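PDB 4NTQ: ECL CdiI from Enterobacter cloacae subsp. cloacae, which acts as the immunity protein of a contact-dependent growth inhibition system, pairing with the toxic ribosomal RNase domain of its cognate CdiA. Local coordinates for residues E30-P35 and L64-Y69; I77-L82 and N94-E99. All blocks are in the same frame, centred on the assembly; numbering follows the deposited sequence.

Contact 1 of 2, residues E30-P35 and L64-Y69; sequences EELHLP and LAVSMY
Residues 32-35 and 66-69 run in nearly the same direction, 17° apart end to end, yet no direct hydrogen bond joins them, and their nearest CA atoms are those of Leu34 and Ser67, 5.5 Å apart. One water bridges the backbones instead, giving its protons to Pro35 O and Met68 O; another sits within hydrogen-bonding distance of His33 O and Val66 O. Pro35 packs on the end of the Tyr69 ring. Pro35 CG approaches that ring obliquely, 3.7 Å from Tyr69 CZ, and the two side chains cross at about a right angle, with Pro35 CB 3.3 Å from Tyr69 OH. The hydroxyl's hydrogen bond goes to Glu16; against the Pro35 carbons it only packs. Ser67 CB also lies against the proline, 3.7 Å from Pro35 CG, while Ser67 OG, in the crowded position between backbone N and carbonyl carbon (chi1 71°), bonds to Phe78 N. Val66 points toward strand 28-35 and meets two leucines by their methyl ends: its CG1 comes 4.0 Å from Leu32 CD1, the two side chains crossing at about a right angle, and its CB comes 4.1 Å from Leu34 CD1, where the side chains cross obliquely. Leu34 also sets its CG 3.6 Å from Val66 O. Strand 28-35 is bonded through its backbone to strand 16-25, whereas Leu64 and Val66 bond to strand 76-85, so the loop that follows edge strand 61-65 packs against strand 28-35 of the other sheet, with Leu34 reaching on to Tyr44 and Trp48 of helix 41-58.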
loop_
_atom_site.group_PDB
_atom_site.type_symbol
_atom_site.label_atom_id
_atom_site.label_comp_id
_atom_site.label_asym_id
_atom_site.label_seq_id
_atom_site.Cartn_x
_atom_site.Cartn_y
_atom_site.Cartn_z
ATOM N N GLU B 30 1.037 11.285 0.580
ATOM C CA GLU B 30 1.138 10.420 1.746
ATOM C C GLU B 30 2.516 9.820 1.762
ATOM O O GLU B 30 2.972 9.324 0.737
ATOM C CB GLU B 30 0.099 9.290 1.685
ATOM C CG GLU B 30 0.260 8.252 2.797
ATOM C CD GLU B 30 -0.850 7.206 2.813
ATOM O OE1 GLU B 30 -1.990 7.532 2.426
ATOM O OE2 GLU B 30 -0.580 6.057 3.223
ATOM N N GLU B 31 3.168 9.873 2.923
ATOM C CA GLU B 31 4.525 9.343 3.106
ATOM C C GLU B 31 4.550 7.805 3.083
ATOM O O GLU B 31 3.663 7.149 3.630
ATOM C CB GLU B 31 5.102 9.867 4.426
ATOM C CG GLU B 31 6.521 9.425 4.750
ATOM C CD GLU B 31 7.097 10.162 5.971
ATOM O OE1 GLU B 31 6.407 11.062 6.518
ATOM O OE2 GLU B 31 8.240 9.842 6.375
ATOM N N LEU B 32 5.559 7.238 2.426
ATOM C CA LEU B 32 5.722 5.785 2.352
ATOM C C LEU B 32 7.162 5.371 2.686
ATOM O O LEU B 32 8.114 6.143 2.478
ATOM C CB LEU B 32 5.364 5.278 0.959
ATOM C CG LEU B 32 3.959 5.586 0.437
ATOM C CD1 LEU B 32 3.902 5.225 -1.024
ATOM C CD2 LEU B 32 2.895 4.820 1.249
ATOM N N HIS B 33 7.304 4.155 3.210
ATOM C CA HIS B 33 8.610 3.559 3.481
ATOM C C HIS B 33 8.737 2.269 2.661
ATOM O O HIS B 33 8.270 1.210 3.090
ATOM C CB HIS B 33 8.763 3.236 4.971
ATOM C CG HIS B 33 8.630 4.428 5.871
ATOM N ND1 HIS B 33 8.263 4.333 7.197
ATOM C CD2 HIS B 33 8.841 5.744 5.633
ATOM C CE1 HIS B 33 8.237 5.539 7.736
ATOM N NE2 HIS B 33 8.585 6.415 6.806
ATOM N N LEU B 34 9.362 2.362 1.487
ATOM C CA LEU B 34 9.480 1.227 0.587
ATOM C C LEU B 34 10.627 0.333 1.035
ATOM O O LEU B 34 11.778 0.767 1.028
ATOM C CB LEU B 34 9.724 1.703 -0.849
ATOM C CG LEU B 34 8.498 2.096 -1.676
ATOM C CD1 LEU B 34 7.715 3.218 -1.017
ATOM C CD2 LEU B 34 8.901 2.485 -3.097
ATOM N N PRO B 35 10.319 -0.913 1.444
ATOM C CA PRO B 35 11.382 -1.824 1.906
ATOM C C PRO B 35 12.290 -2.255 0.761
ATOM O O PRO B 35 11.815 -2.524 -0.356
ATOM C CB PRO B 35 10.605 -3.032 2.460
ATOM C CG PRO B 35 9.298 -3.001 1.798
ATOM C CD PRO B 35 8.986 -1.521 1.570
ATOM N N LEU B 64 0.332 -0.617 -8.428
ATOM C CA LEU B 64 1.691 -0.165 -8.123
ATOM C C LEU B 64 2.090 -0.627 -6.730
ATOM O O LEU B 64 1.633 -0.054 -5.741
ATOM C CB LEU B 64 1.766 1.368 -8.130
ATOM C CG LEU B 64 1.246 2.103 -9.361
ATOM C CD1 LEU B 64 1.338 3.615 -9.179
ATOM C CD2 LEU B 64 2.010 1.681 -10.585
ATOM N N ALA B 65 2.952 -1.637 -6.646
ATOM C CA ALA B 65 3.384 -2.161 -5.354
ATOM C C ALA B 65 4.308 -1.171 -4.641
ATOM O O ALA B 65 5.196 -0.584 -5.257
ATOM C CB ALA B 65 4.092 -3.495 -5.526
ATOM N N VAL B 66 4.093 -0.975 -3.347
ATOM C CA VAL B 66 5.002 -0.129 -2.582
ATOM C C VAL B 66 5.613 -0.907 -1.418
ATOM O O VAL B 66 6.122 -0.335 -0.448
ATOM C CB VAL B 66 4.334 1.160 -2.133
ATOM C CG1 VAL B 66 3.940 1.979 -3.371
ATOM C CG2 VAL B 66 3.147 0.847 -1.261
ATOM N N SER B 67 5.546 -2.229 -1.533
ATOM C CA SER B 67 6.359 -3.102 -0.715
ATOM C C SER B 67 6.445 -4.427 -1.451
ATOM O O SER B 67 5.519 -4.804 -2.166
ATOM C CB SER B 67 5.760 -3.293 0.687
ATOM O OG SER B 67 4.581 -4.078 0.629
HETATM N N MSE B 68 7.557 -5.127 -1.265
HETATM C CA MSE B 68 7.795 -6.382 -1.932
HETATM C C MSE B 68 8.858 -7.139 -1.170
HETATM O O MSE B 68 9.825 -6.554 -0.677
HETATM C CB MSE B 68 8.262 -6.146 -3.365
HETATM C CG MSE B 68 8.483 -7.429 -4.151
HETATM SE SE MSE B 68 6.804 -8.431 -4.350
HETATM C CE MSE B 68 5.634 -6.900 -4.761
ATOM N N TYR B 69 8.662 -8.445 -1.063
ATOM C CA TYR B 69 9.657 -9.311 -0.468
ATOM C C TYR B 69 9.740 -10.519 -1.350
ATOM O O TYR B 69 9.044 -10.584 -2.367
ATOM C CB TYR B 69 9.244 -9.693 0.944
ATOM C CG TYR B 69 9.152 -8.501 1.866
ATOM C CD1 TYR B 69 7.952 -7.810 2.028
ATOM C CD2 TYR B 69 10.272 -8.048 2.559
ATOM C CE1 TYR B 69 7.870 -6.713 2.870
ATOM C CE2 TYR B 69 10.202 -6.955 3.402
ATOM C CZ TYR B 69 9.007 -6.293 3.557
ATOM O OH TYR B 69 8.944 -5.201 4.396
HETATM O O HOH W 1 5.309 0.433 2.008
HETATM O O HOH W 2 12.104 -5.025 -1.038
#

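Contact 2 of 2, residues I77-L82 and N94-E99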
loop_
_atom_site.group_PDB
_atom_site.type_symbol
_atom_site.label_atom_id
_atom_site.label_comp_id
_atom_site.label_asym_id
_atom_site.label_seq_id
_atom_site.Cartn_x
_atom_site.Cartn_y
_atom_site.Cartn_z
ATOM N N ILE B 77 1.433 -7.468 0.566
ATOM C CA ILE B 77 2.130 -6.293 0.082
ATOM C C ILE B 77 1.156 -5.133 -0.010
ATOM O O ILE B 77 -0.040 -5.337 -0.238
ATOM C CB ILE B 77 2.740 -6.526 -1.310
ATOM C CG1 ILE B 77 1.633 -6.771 -2.340
ATOM C CG2 ILE B 77 3.742 -7.678 -1.271
ATOM C CD1 ILE B 77 2.113 -6.949 -3.766
ATOM N N PHE B 78 1.664 -3.920 0.200
ATOM C CA PHE B 78 0.859 -2.720 0.019
ATOM C C PHE B 78 0.930 -2.296 -1.427
ATOM O O PHE B 78 1.991 -2.366 -2.051
ATOM C CB PHE B 78 1.328 -1.576 0.923
ATOM C CG PHE B 78 1.097 -1.828 2.381
ATOM C CD1 PHE B 78 -0.097 -1.467 2.976
ATOM C CD2 PHE B 78 2.070 -2.437 3.149
ATOM C CE1 PHE B 78 -0.311 -1.698 4.316
ATOM C CE2 PHE B 78 1.858 -2.677 4.492
ATOM C CZ PHE B 78 0.664 -2.308 5.076
ATOM N N THR B 79 -0.209 -1.882 -1.968
ATOM C CA THR B 79 -0.255 -1.395 -3.331
ATOM C C THR B 79 -1.097 -0.146 -3.413
ATOM O O THR B 79 -1.954 0.103 -2.560
ATOM C CB THR B 79 -0.906 -2.416 -4.264
ATOM O OG1 THR B 79 -2.288 -2.540 -3.916
ATOM C CG2 THR B 79 -0.216 -3.783 -4.159
ATOM N N TRP B 80 -0.841 0.645 -4.447
ATOM C CA TRP B 80 -1.751 1.704 -4.835
ATOM C C TRP B 80 -2.257 1.317 -6.212
ATOM O O TRP B 80 -1.462 0.992 -7.098
ATOM C CB TRP B 80 -1.058 3.068 -4.795
ATOM C CG TRP B 80 -0.797 3.477 -3.345
ATOM C CD1 TRP B 80 0.173 2.987 -2.522
ATOM C CD2 TRP B 80 -1.571 4.392 -2.547
ATOM N NE1 TRP B 80 0.068 3.555 -1.273
ATOM C CE2 TRP B 80 -0.987 4.423 -1.263
ATOM C CE3 TRP B 80 -2.696 5.197 -2.798
ATOM C CZ2 TRP B 80 -1.484 5.223 -0.233
ATOM C CZ3 TRP B 80 -3.185 5.992 -1.778
ATOM C CH2 TRP B 80 -2.585 5.994 -0.507
ATOM N N VAL B 81 -3.580 1.311 -6.363
ATOM C CA VAL B 81 -4.236 0.740 -7.527
ATOM C C VAL B 81 -4.948 1.806 -8.339
ATOM O O VAL B 81 -5.762 2.561 -7.800
ATOM C CB VAL B 81 -5.261 -0.317 -7.084
ATOM C CG1 VAL B 81 -6.085 -0.786 -8.260
ATOM C CG2 VAL B 81 -4.551 -1.486 -6.410
ATOM N N LEU B 82 -4.638 1.867 -9.633
ATOM C CA LEU B 82 -5.189 2.897 -10.514
ATOM C C LEU B 82 -6.266 2.274 -11.387
ATOM O O LEU B 82 -6.039 1.243 -12.016
ATOM C CB LEU B 82 -4.093 3.499 -11.396
ATOM C CG LEU B 82 -3.150 4.546 -10.788
ATOM C CD1 LEU B 82 -2.477 4.079 -9.507
ATOM C CD2 LEU B 82 -2.109 4.942 -11.800
ATOM N N ASN B 94 -4.700 -0.599 -1.489
ATOM C CA ASN B 94 -5.183 -1.937 -1.151
ATOM C C ASN B 94 -4.049 -2.798 -0.701
ATOM O O ASN B 94 -2.952 -2.725 -1.259
ATOM C CB ASN B 94 -5.905 -2.589 -2.349
ATOM C CG ASN B 94 -7.122 -1.795 -2.793
ATOM O OD1 ASN B 94 -7.669 -0.995 -2.025
ATOM N ND2 ASN B 94 -7.554 -2.006 -4.030
ATOM N N VAL B 95 -4.301 -3.594 0.330
ATOM C CA VAL B 95 -3.340 -4.590 0.771
ATOM C C VAL B 95 -3.675 -5.905 0.100
ATOM O O VAL B 95 -4.811 -6.380 0.201
ATOM C CB VAL B 95 -3.410 -4.807 2.279
ATOM C CG1 VAL B 95 -2.520 -5.953 2.680
ATOM C CG2 VAL B 95 -3.016 -3.553 3.005
ATOM N N ILE B 96 -2.700 -6.491 -0.586
ATOM C CA ILE B 96 -2.896 -7.797 -1.185
ATOM C C ILE B 96 -2.401 -8.919 -0.273
ATOM O O ILE B 96 -1.208 -9.030 -0.015
ATOM C CB ILE B 96 -2.160 -7.919 -2.500
ATOM C CG1 ILE B 96 -2.523 -6.772 -3.433
ATOM C CG2 ILE B 96 -2.507 -9.225 -3.146
ATOM C CD1 ILE B 96 -2.122 -7.045 -4.861
ATOM N N PHE B 97 -3.319 -9.760 0.193
ATOM C CA PHE B 97 -2.966 -10.863 1.084
ATOM C C PHE B 97 -2.543 -12.105 0.320
ATOM O O PHE B 97 -3.229 -12.535 -0.596
ATOM C CB PHE B 97 -4.128 -11.193 2.015
ATOM C CG PHE B 97 -4.286 -10.213 3.129
ATOM C CD1 PHE B 97 -3.363 -10.172 4.157
ATOM C CD2 PHE B 97 -5.342 -9.326 3.144
ATOM C CE1 PHE B 97 -3.495 -9.261 5.188
ATOM C CE2 PHE B 97 -5.477 -8.411 4.168
ATOM C CZ PHE B 97 -4.558 -8.377 5.189
ATOM N N LEU B 98 -1.402 -12.676 0.696
ATOM C CA LEU B 98 -0.846 -13.816 -0.023
ATOM C C LEU B 98 -0.390 -14.939 0.904
ATOM O O LEU B 98 0.347 -15.835 0.475
ATOM C CB LEU B 98 0.341 -13.357 -0.870
ATOM C CG LEU B 98 0.159 -12.035 -1.609
ATOM C CD1 LEU B 98 1.498 -11.551 -2.126
ATOM C CD2 LEU B 98 -0.826 -12.214 -2.743
ATOM N N GLU B 99 -0.812 -14.878 2.166
ATOM C CA GLU B 99 -0.359 -15.820 3.183
ATOM C C GLU B 99 -0.692 -17.237 2.766
ATOM O O GLU B 99 0.109 -18.156 2.964
ATOM C CB GLU B 99 -0.989 -15.491 4.536
#
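Asn94 O is gripped twice by Thr79, by its amide N at 3.0 Å and by its hydroxyl OG1 at 2.7 Å. The amide arrives nearly along the C=O axis (162°), while the hydroxyl donates from above the carbonyl plane; chi1 of 67°, which places OG1 between the backbone N and the carbonyl carbon, brings it there. In return Asn94 N donates to Thr79 O at 3.0 Å, again from above the carbonyl plane, and Thr79 O also accepts from the side chain of Asn93. Two residues along, Ile77 and Ile96 form a second reciprocal pair: Ile96 N to Ile77 O is 2.9 Å, and Ile77 N to Ile96 O is 3.1 Å, the latter on a carbonyl lone pair. These closed pairs mark Thr79-Asn94 and Ile77-Ile96 as antiparallel hydrogen-bonded pairs, with Phe78-Val95 the non-hydrogen-bonded pair between them. This is the open end of the beta hairpin of strands 76-85 and 88-97; its segments 77-82 and 94-97 run 137° apart, well short of antiparallel and so strongly twisted. On the face of Ile77, Thr79 and Ile96, the two isoleucines lie side by side, and the Thr79 and Ile96 side chains cross at about a right angle, with Thr79 CG2 3.8 Å from Ile96 CD1. On the other face Val95 CG2 meets the Phe78 ring obliquely at its CE1, 3.5 Å away, while Val95 CG1 sits over one face of the Phe97 ring, offset toward the rim. The bound toxin, Contact-dependent inhibitor A, sets its Thr201 against Phe78, Phe216 against Val95 and Tyr199 against Phe97.

From the N terminus, strand 28-35 comes first; the chain then passes through helix 41-58 and strand 61-65 before contact 1 closes this 28-residue excursion. Strand 76-85 follows, and after the hairpin turn contact 2 closes a much shorter loop of 11 residues. The two are in series, neither nested nor crossing, with centres about 10 Å apart. They are joined directly, since strands 61-65 and 76-85 are neighbours in one sheet and their pairing runs on through Val66 into the loop. Contact 1 therefore ties the N-terminal sheet to the second sheet, and contact 2 continues that second sheet to strand 88-97.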